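Side-chain contacts in monothiol glutaredoxin-S14, chloroplastic (Arabidopsis thaliana, PDB 3IPZ), which binds a [2Fe-2S] cluster between two subunits, may donate such clusters to other proteins, and may regulate CAX cation transporters: residues Q6-L11 and K66-W71; T27-M32 and I42-N47; L77-E82 and Q100-K105. All blocks are in the same frame, centred on the assembly; numbering follows the deposited sequence.

Contact 1. Residues Q6-L11 and K66-W71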
ATOM      1  N   GLN A   6      15.471  -1.934  13.485  1.00 44.63           N
ATOM      2  CA  GLN A   6      15.446  -0.584  12.931  1.00 48.45           C
ATOM      3  C   GLN A   6      14.564  -0.541  11.683  1.00 48.87           C
ATOM      4  O   GLN A   6      13.750   0.378  11.517  1.00 39.28           O
ATOM      5  CB  GLN A   6      16.868  -0.113  12.608  1.00 46.10           C
ATOM      6  CG  GLN A   6      16.982   1.313  12.040  1.00 50.58           C
ATOM      7  CD  GLN A   6      16.342   2.382  12.923  1.00 59.81           C
ATOM      8  OE1 GLN A   6      15.223   2.826  12.661  1.00 60.58           O
ATOM      9  NE2 GLN A   6      17.053   2.798  13.974  1.00 54.93           N
ATOM     10  N   LEU A   7      14.724  -1.539  10.816  1.00 42.44           N
ATOM     11  CA  LEU A   7      13.923  -1.617   9.604  1.00 46.10           C
ATOM     12  C   LEU A   7      12.444  -1.689   9.995  1.00 46.93           C
ATOM     13  O   LEU A   7      11.613  -0.964   9.450  1.00 45.85           O
ATOM     14  CB  LEU A   7      14.289  -2.856   8.777  1.00 34.03           C
ATOM     15  CG  LEU A   7      14.336  -2.595   7.263  1.00 48.59           C
ATOM     16  CD1 LEU A   7      14.329  -3.903   6.495  1.00 41.86           C
ATOM     17  CD2 LEU A   7      13.143  -1.756   6.856  1.00 42.42           C
ATOM     18  N   LYS A   8      12.126  -2.566  10.941  1.00 43.57           N
ATOM     19  CA  LYS A   8      10.752  -2.719  11.399  1.00 53.05           C
ATOM     20  C   LYS A   8      10.212  -1.391  11.942  1.00 51.11           C
ATOM     21  O   LYS A   8       9.071  -1.017  11.670  1.00 45.54           O
ATOM     22  CB  LYS A   8      10.676  -3.807  12.475  1.00 59.46           C
ATOM     23  CG  LYS A   8       9.259  -4.177  12.897  1.00 72.69           C
ATOM     24  CD  LYS A   8       9.246  -5.377  13.836  1.00 70.75           C
ATOM     25  CE  LYS A   8       7.829  -5.753  14.244  1.00 76.45           C
ATOM     26  NZ  LYS A   8       7.141  -4.653  14.975  1.00 79.23           N
ATOM     27  N   ASP A   9      11.039  -0.678  12.700  1.00 48.87           N
ATOM     28  CA  ASP A   9      10.641   0.603  13.262  1.00 43.71           C
ATOM     29  C   ASP A   9      10.369   1.615  12.163  1.00 49.68           C
ATOM     30  O   ASP A   9       9.401   2.372  12.225  1.00 37.33           O
ATOM     31  CB  ASP A   9      11.729   1.140  14.188  1.00 58.33           C
ATOM     32  CG  ASP A   9      11.476   0.790  15.640  1.00 75.28           C
ATOM     33  OD1 ASP A   9      11.136  -0.377  15.921  1.00 84.93           O
ATOM     34  OD2 ASP A   9      11.623   1.682  16.502  1.00 87.75           O
ATOM     35  N   THR A  10      11.231   1.626  11.153  1.00 43.87           N
ATOM     36  CA  THR A  10      11.064   2.558  10.054  1.00 45.93           C
ATOM     37  C   THR A  10       9.839   2.221   9.221  1.00 42.80           C
ATOM     38  O   THR A  10       9.116   3.119   8.801  1.00 40.52           O
ATOM     39  CB  THR A  10      12.329   2.605   9.168  1.00 41.10           C
ATOM     40  OG1 THR A  10      13.370   3.266   9.892  1.00 43.21           O
ATOM     41  CG2 THR A  10      12.071   3.375   7.879  1.00 40.71           C
ATOM     42  N   LEU A  11       9.600   0.934   8.991  1.00 40.06           N
ATOM     43  CA  LEU A  11       8.444   0.531   8.210  1.00 40.19           C
ATOM     44  C   LEU A  11       7.176   0.938   8.950  1.00 42.55           C
ATOM     45  O   LEU A  11       6.238   1.475   8.356  1.00 42.65           O
ATOM     46  CB  LEU A  11       8.453  -0.982   7.959  1.00 34.28           C
ATOM     47  CG  LEU A  11       9.629  -1.487   7.120  1.00 46.68           C
ATOM     48  CD1 LEU A  11       9.457  -2.978   6.790  1.00 25.72           C
ATOM     49  CD2 LEU A  11       9.721  -0.663   5.841  1.00 40.00           C
ATOM     50  N   LYS A  66       7.806  -7.354   2.070  1.00 34.11           N
ATOM     51  CA  LYS A  66       7.249  -8.670   1.802  1.00 36.39           C
ATOM     52  C   LYS A  66       7.112  -9.429   3.125  1.00 38.90           C
ATOM     53  O   LYS A  66       6.137 -10.139   3.350  1.00 45.99           O
ATOM     54  CB  LYS A  66       8.154  -9.462   0.849  1.00 28.39           C
ATOM     55  CG  LYS A  66       8.114  -9.002  -0.597  1.00 28.44           C
ATOM     56  CD  LYS A  66       9.130  -9.748  -1.472  1.00 40.31           C
ATOM     57  CE  LYS A  66       8.856 -11.260  -1.505  1.00 56.22           C
ATOM     58  NZ  LYS A  66       9.682 -12.002  -2.509  1.00 46.78           N
ATOM     59  N   GLU A  67       8.089  -9.270   4.006  1.00 40.73           N
ATOM     60  CA  GLU A  67       8.053  -9.964   5.281  1.00 41.51           C
ATOM     61  C   GLU A  67       7.145  -9.261   6.273  1.00 35.39           C
ATOM     62  O   GLU A  67       6.389  -9.907   6.986  1.00 39.74           O
ATOM     63  CB  GLU A  67       9.457 -10.083   5.873  1.00 46.55           C
ATOM     64  CG  GLU A  67       9.513 -11.032   7.061  1.00 55.61           C
ATOM     65  CD  GLU A  67      10.913 -11.174   7.635  1.00 71.52           C
ATOM     66  OE1 GLU A  67      11.845 -11.459   6.849  1.00 68.95           O
ATOM     67  OE2 GLU A  67      11.076 -11.010   8.868  1.00 71.82           O
ATOM     68  N   TYR A  68       7.227  -7.936   6.322  1.00 42.64           N
ATOM     69  CA  TYR A  68       6.402  -7.135   7.225  1.00 36.86           C
ATOM     70  C   TYR A  68       4.902  -7.335   6.956  1.00 39.47           C
ATOM     71  O   TYR A  68       4.120  -7.515   7.883  1.00 35.45           O
ATOM     72  CB  TYR A  68       6.747  -5.650   7.061  1.00 37.04           C
ATOM     73  CG  TYR A  68       6.084  -4.726   8.056  1.00 32.77           C
ATOM     74  CD1 TYR A  68       6.550  -4.625   9.362  1.00 42.67           C
ATOM     75  CD2 TYR A  68       4.995  -3.938   7.684  1.00 42.00           C
ATOM     76  CE1 TYR A  68       5.949  -3.753  10.276  1.00 40.85           C
ATOM     77  CE2 TYR A  68       4.390  -3.070   8.586  1.00 36.77           C
ATOM     78  CZ  TYR A  68       4.871  -2.979   9.880  1.00 41.42           C
ATOM     79  OH  TYR A  68       4.281  -2.111  10.777  1.00 48.33           O
ATOM     80  N   SER A  69       4.516  -7.292   5.683  1.00 38.81           N
ATOM     81  CA  SER A  69       3.119  -7.449   5.274  1.00 41.82           C
ATOM     82  C   SER A  69       2.714  -8.912   5.128  1.00 43.15           C
ATOM     83  O   SER A  69       1.525  -9.234   5.106  1.00 40.93           O
ATOM     84  CB  SER A  69       2.884  -6.765   3.922  1.00 37.12           C
ATOM     85  OG  SER A  69       3.354  -5.433   3.932  1.00 50.02           O
ATOM     86  N   ASN A  70       3.716  -9.782   5.019  1.00 41.48           N
ATOM     87  CA  ASN A  70       3.522 -11.212   4.817  1.00 39.56           C
ATOM     88  C   ASN A  70       2.742 -11.461   3.526  1.00 39.61           C
ATOM     89  O   ASN A  70       1.846 -12.299   3.469  1.00 47.54           O
ATOM     90  CB  ASN A  70       2.790 -11.854   5.995  1.00 47.02           C
ATOM     91  CG  ASN A  70       2.794 -13.374   5.907  1.00 60.43           C
ATOM     92  OD1 ASN A  70       3.855 -13.996   5.833  1.00 65.85           O
ATOM     93  ND2 ASN A  70       1.612 -13.976   5.903  1.00 62.77           N
ATOM     94  N   TRP A  71       3.111 -10.717   2.491  1.00 34.39           N
ATOM     95  CA  TRP A  71       2.495 -10.790   1.178  1.00 38.09           C
ATOM     96  C   TRP A  71       3.674 -10.638   0.213  1.00 41.43           C
ATOM     97  O   TRP A  71       4.358  -9.622   0.224  1.00 42.32           O
ATOM     98  CB  TRP A  71       1.479  -9.644   1.025  1.00 35.48           C
ATOM     99  CG  TRP A  71       0.810  -9.624  -0.301  1.00 33.76           C
ATOM    100  CD1 TRP A  71       1.024  -8.737  -1.315  1.00 38.95           C
ATOM    101  CD2 TRP A  71      -0.103 -10.603  -0.806  1.00 29.51           C
ATOM    102  NE1 TRP A  71       0.307  -9.111  -2.428  1.00 44.11           N
ATOM    103  CE2 TRP A  71      -0.392 -10.255  -2.143  1.00 37.98           C
ATOM    104  CE3 TRP A  71      -0.700 -11.748  -0.259  1.00 37.34           C
ATOM    105  CZ2 TRP A  71      -1.256 -11.012  -2.948  1.00 48.83           C
ATOM    106  CZ3 TRP A  71      -1.559 -12.501  -1.056  1.00 32.49           C
ATOM    107  CH2 TRP A  71      -1.826 -12.126  -2.388  1.00 40.77           C
TER
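Leu11 of helix 5-15 lies over one face of the Tyr68 ring of helix 59-69. The CB of Leu11 sits over the middle of the ring, 4.3 Å from the centroid of Tyr68 and 6° off the ring normal. That is a CH-pi contact made by the root of the leucine side chain. Leu11 CD1 reaches back along the tyrosine to Tyr68 CB at 3.8 Å, and Leu11 CD1 is 4.0 Å from Tyr68 CG. The two side chains therefore run past each other in opposite directions, with Leu11 CD1 near the base of Tyr68 and the middle of the ring over Leu11 CB.

Two torsions explain the overlap. Tyr68 carries CG opposite its backbone N (chi1 -173°), which sends the ring out from its own helix toward helix 5-15. Leu11 has CG beside its backbone N (chi1 -64°), and CD1 is the branch that lies on Tyr68 CB. Lys8, one turn earlier than Leu11, comes to the ring from its edge. Lys8 CG is 4.2 Å from Tyr68 CE1, near the ring plane, so the methylene part of the chain makes the touch and not the amine.

The ring also packs on Glu12 and Val15 of helix 5-15 and on Tyr78 of strand 76-79. It lies between the two helices and the sheet. Just after Tyr68 the helix ends in a Schellman motif. Asn70 has positive phi there, and Trp71 N bonds to Lys66 O at 3.2 Å. Lys66, inferred to bind glutathione, lies on this last turn and does not touch 6-11.

The chemistry between these segments is apolar and dispersive. Leucine and lysine carbons meet an aromatic ring on its face and edge, so shape rather than polar bonding fits the two helices together.

Contact 2. Residues T27-M32 and I42-N47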
ATOM      1  N   THR A  27       5.409   4.718 -10.273  1.00 33.09           N
ATOM      2  CA  THR A  27       4.863   5.894  -9.622  1.00 36.68           C
ATOM      3  C   THR A  27       3.409   6.040 -10.048  1.00 38.95           C
ATOM      4  O   THR A  27       2.983   5.427 -11.029  1.00 38.07           O
ATOM      5  CB  THR A  27       5.668   7.151 -10.048  1.00 37.38           C
ATOM      6  OG1 THR A  27       5.347   8.245  -9.185  1.00 72.64           O
ATOM      7  CG2 THR A  27       5.317   7.542 -11.471  1.00 36.78           C
ATOM      8  N   ARG A  28       2.645   6.859  -9.333  1.00 42.49           N
ATOM      9  CA  ARG A  28       1.235   7.024  -9.663  1.00 44.35           C
ATOM     10  C   ARG A  28       0.993   7.517 -11.074  1.00 42.28           C
ATOM     11  O   ARG A  28       0.003   7.152 -11.703  1.00 48.50           O
ATOM     12  CB  ARG A  28       0.543   7.963  -8.671  1.00 46.56           C
ATOM     13  CG  ARG A  28       0.357   9.389  -9.158  1.00 57.80           C
ATOM     14  CD  ARG A  28      -0.437  10.174  -8.139  1.00 54.14           C
ATOM     15  NE  ARG A  28       0.149  10.021  -6.813  1.00 57.79           N
ATOM     16  CZ  ARG A  28      -0.508  10.245  -5.679  1.00 67.15           C
ATOM     17  NH1 ARG A  28      -1.781  10.636  -5.709  1.00 62.29           N
ATOM     18  NH2 ARG A  28       0.105  10.062  -4.514  1.00 48.16           N
ATOM     19  N   ASP A  29       1.888   8.356 -11.577  1.00 45.99           N
ATOM     20  CA  ASP A  29       1.732   8.877 -12.933  1.00 48.77           C
ATOM     21  C   ASP A  29       2.334   7.919 -13.951  1.00 45.57           C
ATOM     22  O   ASP A  29       1.971   7.953 -15.122  1.00 52.12           O
ATOM     23  CB  ASP A  29       2.415  10.239 -13.061  1.00 50.77           C
ATOM     24  CG  ASP A  29       1.759  11.297 -12.210  1.00 55.38           C
ATOM     25  OD1 ASP A  29       2.491  12.165 -11.692  1.00 64.98           O
ATOM     26  OD2 ASP A  29       0.515  11.267 -12.068  1.00 60.18           O
ATOM     27  N   PHE A  30       3.258   7.074 -13.496  1.00 36.00           N
ATOM     28  CA  PHE A  30       3.923   6.115 -14.375  1.00 42.17           C
ATOM     29  C   PHE A  30       3.989   4.711 -13.786  1.00 43.37           C
ATOM     30  O   PHE A  30       5.056   4.242 -13.374  1.00 41.42           O
ATOM     31  CB  PHE A  30       5.343   6.590 -14.712  1.00 42.21           C
ATOM     32  CG  PHE A  30       5.386   7.958 -15.318  1.00 43.54           C
ATOM     33  CD1 PHE A  30       5.673   9.073 -14.532  1.00 38.42           C
ATOM     34  CD2 PHE A  30       5.052   8.145 -16.660  1.00 39.31           C
ATOM     35  CE1 PHE A  30       5.619  10.354 -15.072  1.00 34.59           C
ATOM     36  CE2 PHE A  30       4.995   9.419 -17.209  1.00 36.42           C
ATOM     37  CZ  PHE A  30       5.277  10.529 -16.413  1.00 35.47           C
ATOM     38  N   PRO A  31       2.840   4.026 -13.725  1.00 38.21           N
ATOM     39  CA  PRO A  31       2.802   2.661 -13.181  1.00 43.66           C
ATOM     40  C   PRO A  31       3.553   1.683 -14.099  1.00 47.08           C
ATOM     41  O   PRO A  31       3.305   1.623 -15.297  1.00 43.44           O
ATOM     42  CB  PRO A  31       1.302   2.367 -13.084  1.00 39.73           C
ATOM     43  CG  PRO A  31       0.710   3.235 -14.165  1.00 47.77           C
ATOM     44  CD  PRO A  31       1.487   4.522 -14.026  1.00 29.78           C
ATOM     45  N   MET A  32       4.474   0.927 -13.525  1.00 39.46           N
ATOM     46  CA  MET A  32       5.283  -0.025 -14.277  1.00 46.69           C
ATOM     47  C   MET A  32       4.591  -1.366 -14.454  1.00 49.79           C
ATOM     48  O   MET A  32       5.059  -2.232 -15.198  1.00 48.88           O
ATOM     49  CB  MET A  32       6.606  -0.255 -13.543  1.00 41.06           C
ATOM     50  CG  MET A  32       7.406   1.008 -13.317  1.00 57.34           C
ATOM     51  SD  MET A  32       8.121   1.614 -14.843  1.00 47.41           S
ATOM     52  CE  MET A  32       9.532   0.542 -14.926  1.00 38.49           C
ATOM     53  N   ILE A  42      -8.115   2.760  -8.759  1.00 41.34           N
ATOM     54  CA  ILE A  42      -9.146   2.569  -7.744  1.00 35.35           C
ATOM     55  C   ILE A  42      -9.083   3.786  -6.820  1.00 38.42           C
ATOM     56  O   ILE A  42     -10.092   4.449  -6.576  1.00 42.83           O
ATOM     57  CB  ILE A  42      -8.895   1.311  -6.851  1.00 36.35           C
ATOM     58  CG1 ILE A  42      -8.928   0.032  -7.672  1.00 29.90           C
ATOM     59  CG2 ILE A  42      -9.936   1.227  -5.766  1.00 29.16           C
ATOM     60  CD1 ILE A  42     -10.223  -0.275  -8.479  1.00 62.17           C
ATOM     61  N   LEU A  43      -7.885   4.068  -6.309  1.00 32.42           N
ATOM     62  CA  LEU A  43      -7.685   5.181  -5.384  1.00 45.00           C
ATOM     63  C   LEU A  43      -8.006   6.543  -5.980  1.00 48.69           C
ATOM     64  O   LEU A  43      -8.487   7.428  -5.276  1.00 46.75           O
ATOM     65  CB  LEU A  43      -6.253   5.179  -4.833  1.00 44.37           C
ATOM     66  CG  LEU A  43      -5.851   3.979  -3.969  1.00 34.10           C
ATOM     67  CD1 LEU A  43      -4.426   4.155  -3.515  1.00 24.60           C
ATOM     68  CD2 LEU A  43      -6.780   3.846  -2.764  1.00 37.15           C
ATOM     69  N   LYS A  44      -7.731   6.724  -7.266  1.00 50.29           N
ATOM     70  CA  LYS A  44      -8.044   7.995  -7.909  1.00 57.40           C
ATOM     71  C   LYS A  44      -9.564   8.130  -8.077  1.00 57.39           C
ATOM     72  O   LYS A  44     -10.116   9.220  -7.937  1.00 56.56           O
ATOM     73  CB  LYS A  44      -7.346   8.106  -9.268  1.00 58.14           C
ATOM     74  CG  LYS A  44      -5.840   8.368  -9.185  1.00 63.79           C
ATOM     75  CD  LYS A  44      -5.251   8.719 -10.552  1.00 67.16           C
ATOM     76  CE  LYS A  44      -3.766   9.060 -10.453  1.00 79.96           C
ATOM     77  NZ  LYS A  44      -3.184   9.520 -11.748  1.00 71.51           N
ATOM     78  N   ASN A  45     -10.229   7.012  -8.362  1.00 53.01           N
ATOM     79  CA  ASN A  45     -11.676   6.977  -8.532  1.00 52.18           C
ATOM     80  C   ASN A  45     -12.392   7.454  -7.260  1.00 57.23           C
ATOM     81  O   ASN A  45     -13.355   8.230  -7.323  1.00 56.17           O
ATOM     82  CB  ASN A  45     -12.115   5.544  -8.854  1.00 63.54           C
ATOM     83  CG  ASN A  45     -13.633   5.382  -8.890  1.00 71.13           C
ATOM     84  OD1 ASN A  45     -14.271   5.626  -9.915  1.00 73.74           O
ATOM     85  ND2 ASN A  45     -14.218   4.978  -7.763  1.00 62.28           N
ATOM     86  N   LEU A  46     -11.908   6.991  -6.109  1.00 50.79           N
ATOM     87  CA  LEU A  46     -12.503   7.333  -4.816  1.00 52.49           C
ATOM     88  C   LEU A  46     -12.119   8.702  -4.281  1.00 49.11           C
ATOM     89  O   LEU A  46     -12.627   9.128  -3.245  1.00 41.23           O
ATOM     90  CB  LEU A  46     -12.139   6.277  -3.767  1.00 49.36           C
ATOM     91  CG  LEU A  46     -12.481   4.819  -4.099  1.00 53.10           C
ATOM     92  CD1 LEU A  46     -12.083   3.936  -2.932  1.00 43.64           C
ATOM     93  CD2 LEU A  46     -13.966   4.673  -4.388  1.00 45.56           C
ATOM     94  N   ASN A  47     -11.227   9.391  -4.983  1.00 49.21           N
ATOM     95  CA  ASN A  47     -10.792  10.720  -4.554  1.00 58.80           C
ATOM     96  C   ASN A  47     -10.172  10.709  -3.164  1.00 57.13           C
ATOM     97  O   ASN A  47     -10.292  11.671  -2.409  1.00 62.36           O
ATOM     98  CB  ASN A  47     -11.966  11.709  -4.590  1.00 63.45           C
ATOM     99  CG  ASN A  47     -12.289  12.171  -5.997  1.00 71.61           C
ATOM    100  OD1 ASN A  47     -11.491  12.866  -6.629  1.00 76.94           O
ATOM    101  ND2 ASN A  47     -13.454  11.779  -6.502  1.00 71.03           N
TER
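Arg28 and Lys44 are the closest pair along the backbones, with CA atoms 9.5 Å apart, so long side chains must span the gap between the loop 27-32 and helix 34-45. The Lys44 chain is extended beyond CG and carries the amine toward the loop. On the way, Lys44 CE passes Arg28 CD at 4.2 Å, aliphatic carbon beside aliphatic carbon. At the end, Lys44 NZ stands 4.0 Å from Arg28 O. Asp29 OD2 is 4.1 Å from Lys44 NZ, and the two side chains cross at about a right angle. That is too long for a salt bridge.

The guanidinium of Arg28 is engaged apart from this contact. Its NH2 makes a salt bridge with Asp52 and a hydrogen bond with Phe50 O, and the group makes a cation-pi contact with the Phe50 ring. Asp52 also accepts a hydrogen bond from Thr27 OG1.

The loop runs on to Cys33, inferred to be a cluster ligand, and then into helix 34-45. Across the gap lie one aliphatic touch and a probably weak attraction of Lys44 to Asp29, set against the like charge of Arg28. The polar groups only approach one another at this surface.

Contact 3. Residues L77-E82 and Q100-K105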
ATOM      1  N   LEU A  77      -1.247  -2.285  -0.186  1.00 30.01           N
ATOM      2  CA  LEU A  77      -1.939  -1.096   0.291  1.00 27.47           C
ATOM      3  C   LEU A  77      -2.077  -1.048   1.797  1.00 30.46           C
ATOM      4  O   LEU A  77      -2.484  -2.017   2.430  1.00 28.33           O
ATOM      5  CB  LEU A  77      -3.335  -1.013  -0.336  1.00 34.00           C
ATOM      6  CG  LEU A  77      -4.239   0.183   0.007  1.00 34.42           C
ATOM      7  CD1 LEU A  77      -3.615   1.484  -0.506  1.00 25.41           C
ATOM      8  CD2 LEU A  77      -5.613  -0.026  -0.631  1.00 24.61           C
ATOM      9  N   TYR A  78      -1.717   0.091   2.371  1.00 26.37           N
ATOM     10  CA  TYR A  78      -1.843   0.296   3.805  1.00 29.39           C
ATOM     11  C   TYR A  78      -2.859   1.420   4.063  1.00 36.44           C
ATOM     12  O   TYR A  78      -2.894   2.428   3.339  1.00 33.21           O
ATOM     13  CB  TYR A  78      -0.488   0.670   4.424  1.00 31.81           C
ATOM     14  CG  TYR A  78       0.385  -0.522   4.756  1.00 28.78           C
ATOM     15  CD1 TYR A  78       1.135  -1.174   3.765  1.00 23.21           C
ATOM     16  CD2 TYR A  78       0.448  -1.011   6.067  1.00 26.95           C
ATOM     17  CE1 TYR A  78       1.933  -2.293   4.082  1.00 32.04           C
ATOM     18  CE2 TYR A  78       1.229  -2.113   6.391  1.00 42.26           C
ATOM     19  CZ  TYR A  78       1.968  -2.753   5.399  1.00 36.76           C
ATOM     20  OH  TYR A  78       2.712  -3.862   5.739  1.00 53.37           O
ATOM     21  N   ILE A  79      -3.689   1.234   5.086  1.00 30.14           N
ATOM     22  CA  ILE A  79      -4.695   2.222   5.455  1.00 32.60           C
ATOM     23  C   ILE A  79      -4.717   2.296   6.968  1.00 38.16           C
ATOM     24  O   ILE A  79      -4.869   1.268   7.635  1.00 28.40           O
ATOM     25  CB  ILE A  79      -6.102   1.823   4.958  1.00 36.31           C
ATOM     26  CG1 ILE A  79      -6.105   1.682   3.441  1.00 32.46           C
ATOM     27  CG2 ILE A  79      -7.116   2.876   5.361  1.00 32.21           C
ATOM     28  CD1 ILE A  79      -7.297   0.918   2.865  1.00 28.03           C
ATOM     29  N   GLY A  80      -4.563   3.509   7.506  1.00 36.04           N
ATOM     30  CA  GLY A  80      -4.558   3.682   8.947  1.00 26.56           C
ATOM     31  C   GLY A  80      -3.374   2.972   9.583  1.00 34.26           C
ATOM     32  O   GLY A  80      -3.411   2.616  10.763  1.00 41.80           O
ATOM     33  N   GLY A  81      -2.322   2.756   8.797  1.00 29.06           N
ATOM     34  CA  GLY A  81      -1.132   2.101   9.315  1.00 30.50           C
ATOM     35  C   GLY A  81      -1.223   0.590   9.422  1.00 39.68           C
ATOM     36  O   GLY A  81      -0.337  -0.041  10.005  1.00 40.49           O
ATOM     37  N   GLU A  82      -2.287   0.005   8.878  1.00 38.38           N
ATOM     38  CA  GLU A  82      -2.463  -1.448   8.908  1.00 37.97           C
ATOM     39  C   GLU A  82      -2.480  -1.956   7.483  1.00 36.80           C
ATOM     40  O   GLU A  82      -3.069  -1.323   6.610  1.00 35.38           O
ATOM     41  CB  GLU A  82      -3.776  -1.834   9.596  1.00 38.35           C
ATOM     42  CG  GLU A  82      -3.869  -1.385  11.054  1.00 54.11           C
ATOM     43  CD  GLU A  82      -2.871  -2.103  11.958  1.00 62.70           C
ATOM     44  OE1 GLU A  82      -2.653  -1.633  13.101  1.00 65.42           O
ATOM     45  OE2 GLU A  82      -2.310  -3.138  11.532  1.00 61.56           O
ATOM     46  N   GLN A 100     -13.952   1.457   0.715  1.00 42.42           N
ATOM     47  CA  GLN A 100     -14.411   2.795   1.067  1.00 47.65           C
ATOM     48  C   GLN A 100     -14.661   2.924   2.564  1.00 46.80           C
ATOM     49  O   GLN A 100     -14.267   3.915   3.187  1.00 44.29           O
ATOM     50  CB  GLN A 100     -15.673   3.143   0.280  1.00 46.95           C
ATOM     51  CG  GLN A 100     -15.450   3.169  -1.224  1.00 49.11           C
ATOM     52  CD  GLN A 100     -15.568   1.797  -1.901  1.00 61.47           C
ATOM     53  OE1 GLN A 100     -15.180   0.761  -1.349  1.00 47.32           O
ATOM     54  NE2 GLN A 100     -16.092   1.799  -3.120  1.00 52.27           N
ATOM     55  N   GLU A 101     -15.303   1.918   3.145  1.00 44.26           N
ATOM     56  CA  GLU A 101     -15.560   1.946   4.573  1.00 43.47           C
ATOM     57  C   GLU A 101     -14.255   2.132   5.330  1.00 46.83           C
ATOM     58  O   GLU A 101     -14.166   2.979   6.231  1.00 44.53           O
ATOM     59  CB  GLU A 101     -16.214   0.648   5.026  1.00 56.55           C
ATOM     60  CG  GLU A 101     -17.717   0.596   4.823  1.00 74.02           C
ATOM     61  CD  GLU A 101     -18.296  -0.733   5.263  1.00 77.56           C
ATOM     62  OE1 GLU A 101     -17.965  -1.179   6.384  1.00 71.74           O
ATOM     63  OE2 GLU A 101     -19.077  -1.326   4.488  1.00 82.59           O
ATOM     64  N   GLU A 102     -13.248   1.337   4.957  1.00 40.20           N
ATOM     65  CA  GLU A 102     -11.938   1.385   5.595  1.00 40.91           C
ATOM     66  C   GLU A 102     -11.251   2.732   5.488  1.00 35.72           C
ATOM     67  O   GLU A 102     -10.676   3.221   6.465  1.00 35.58           O
ATOM     68  CB  GLU A 102     -11.013   0.317   5.011  1.00 44.82           C
ATOM     69  CG  GLU A 102     -10.958  -0.942   5.835  1.00 57.71           C
ATOM     70  CD  GLU A 102     -10.528  -0.671   7.259  1.00 63.11           C
ATOM     71  OE1 GLU A 102      -9.369  -0.242   7.472  1.00 49.16           O
ATOM     72  OE2 GLU A 102     -11.359  -0.884   8.166  1.00 60.73           O
ATOM     73  N   VAL A 103     -11.297   3.320   4.299  1.00 26.58           N
ATOM     74  CA  VAL A 103     -10.672   4.611   4.073  1.00 33.21           C
ATOM     75  C   VAL A 103     -11.351   5.690   4.917  1.00 35.60           C
ATOM     76  O   VAL A 103     -10.676   6.475   5.576  1.00 41.89           O
ATOM     77  CB  VAL A 103     -10.741   5.005   2.591  1.00 35.68           C
ATOM     78  CG1 VAL A 103     -10.222   6.420   2.412  1.00 32.72           C
ATOM     79  CG2 VAL A 103      -9.921   4.017   1.742  1.00 36.43           C
ATOM     80  N   GLU A 104     -12.682   5.717   4.894  1.00 35.22           N
ATOM     81  CA  GLU A 104     -13.458   6.687   5.662  1.00 42.64           C
ATOM     82  C   GLU A 104     -13.093   6.582   7.128  1.00 37.89           C
ATOM     83  O   GLU A 104     -12.780   7.583   7.775  1.00 41.06           O
ATOM     84  CB  GLU A 104     -14.956   6.436   5.480  1.00 47.67           C
ATOM     85  CG  GLU A 104     -15.511   6.917   4.143  1.00 63.46           C
ATOM     86  CD  GLU A 104     -16.963   6.505   3.923  1.00 74.73           C
ATOM     87  OE1 GLU A 104     -17.690   6.299   4.923  1.00 77.91           O
ATOM     88  OE2 GLU A 104     -17.377   6.400   2.748  1.00 72.93           O
ATOM     89  N   LYS A 105     -13.128   5.361   7.650  1.00 34.19           N
ATOM     90  CA  LYS A 105     -12.767   5.115   9.041  1.00 37.75           C
ATOM     91  C   LYS A 105     -11.393   5.730   9.329  1.00 40.67           C
ATOM     92  O   LYS A 105     -11.199   6.389  10.344  1.00 47.01           O
ATOM     93  CB  LYS A 105     -12.739   3.605   9.296  1.00 52.92           C
ATOM     94  CG  LYS A 105     -12.103   3.175  10.613  1.00 64.35           C
ATOM     95  CD  LYS A 105     -12.083   1.652  10.720  1.00 68.45           C
ATOM     96  CE  LYS A 105     -11.249   1.168  11.901  1.00 69.12           C
ATOM     97  NZ  LYS A 105     -11.167  -0.324  11.943  1.00 74.85           N
TER
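Van der Waals packing of Ile79 against Val103 and Glu102 carries this contact. Ile79 ends strand 76-79 and faces helix 98-108 with both branches. Its CG2 branch, opposite the backbone N, meets helix backbone: Ile79 CG2 is 3.7 Å from Glu102 O and 4.2 Å from Val103 CA. Its other branch meets side chains. Ile79 CD1 is 4.2 Å from Val103 CG2, and Ile79 CD1 is 4.3 Å from Glu102 CB. Glutamate thus contributes the carbon next to its backbone.

Charge plays its part along the helix. Lys105 NZ and Glu102 OE2 form a long salt bridge of 3.8 Å, one turn apart.

Backbone bonds shape the strand side. Ile79 to Glu82 is a type I' turn with Gly80 and Gly81 at its corners, both with positive phi. Ile79 N bonds to Glu82 O at 3.0 Å, and Glu82 N bonds back to Ile79 O. Leu99, Ala106 and Phe84 also touch Ile79, and Val48 touches Val103.

The pattern is that of a thioredoxin fold in its glutaredoxin form: a tight hairpin joins the last two strands, and a C-terminal helix packs on the sheet through its buried aliphatic residues.

Contact 3 is buried, contact 1 is partly buried, and contact 2 lies at the surface. Chemistry follows place: aliphatic packing in contact 3, an aromatic face in contact 1, and opposite charges close but not touching in contact 2. Contacts 1 and 2 lie on opposite sides of the chain's centre and do not touch. Strand 76-79 links contacts 1 and 3: Ser69 OG is 2.5 Å from Tyr78 OH, a probable hydrogen bond, while Ile79, next in the strand, serves helix 98-108. Contacts 2 and 3 meet where Leu43 of helix 34-45 packs on Leu77, and where Leu46 touches Gln100. No helix is shared by two contacts.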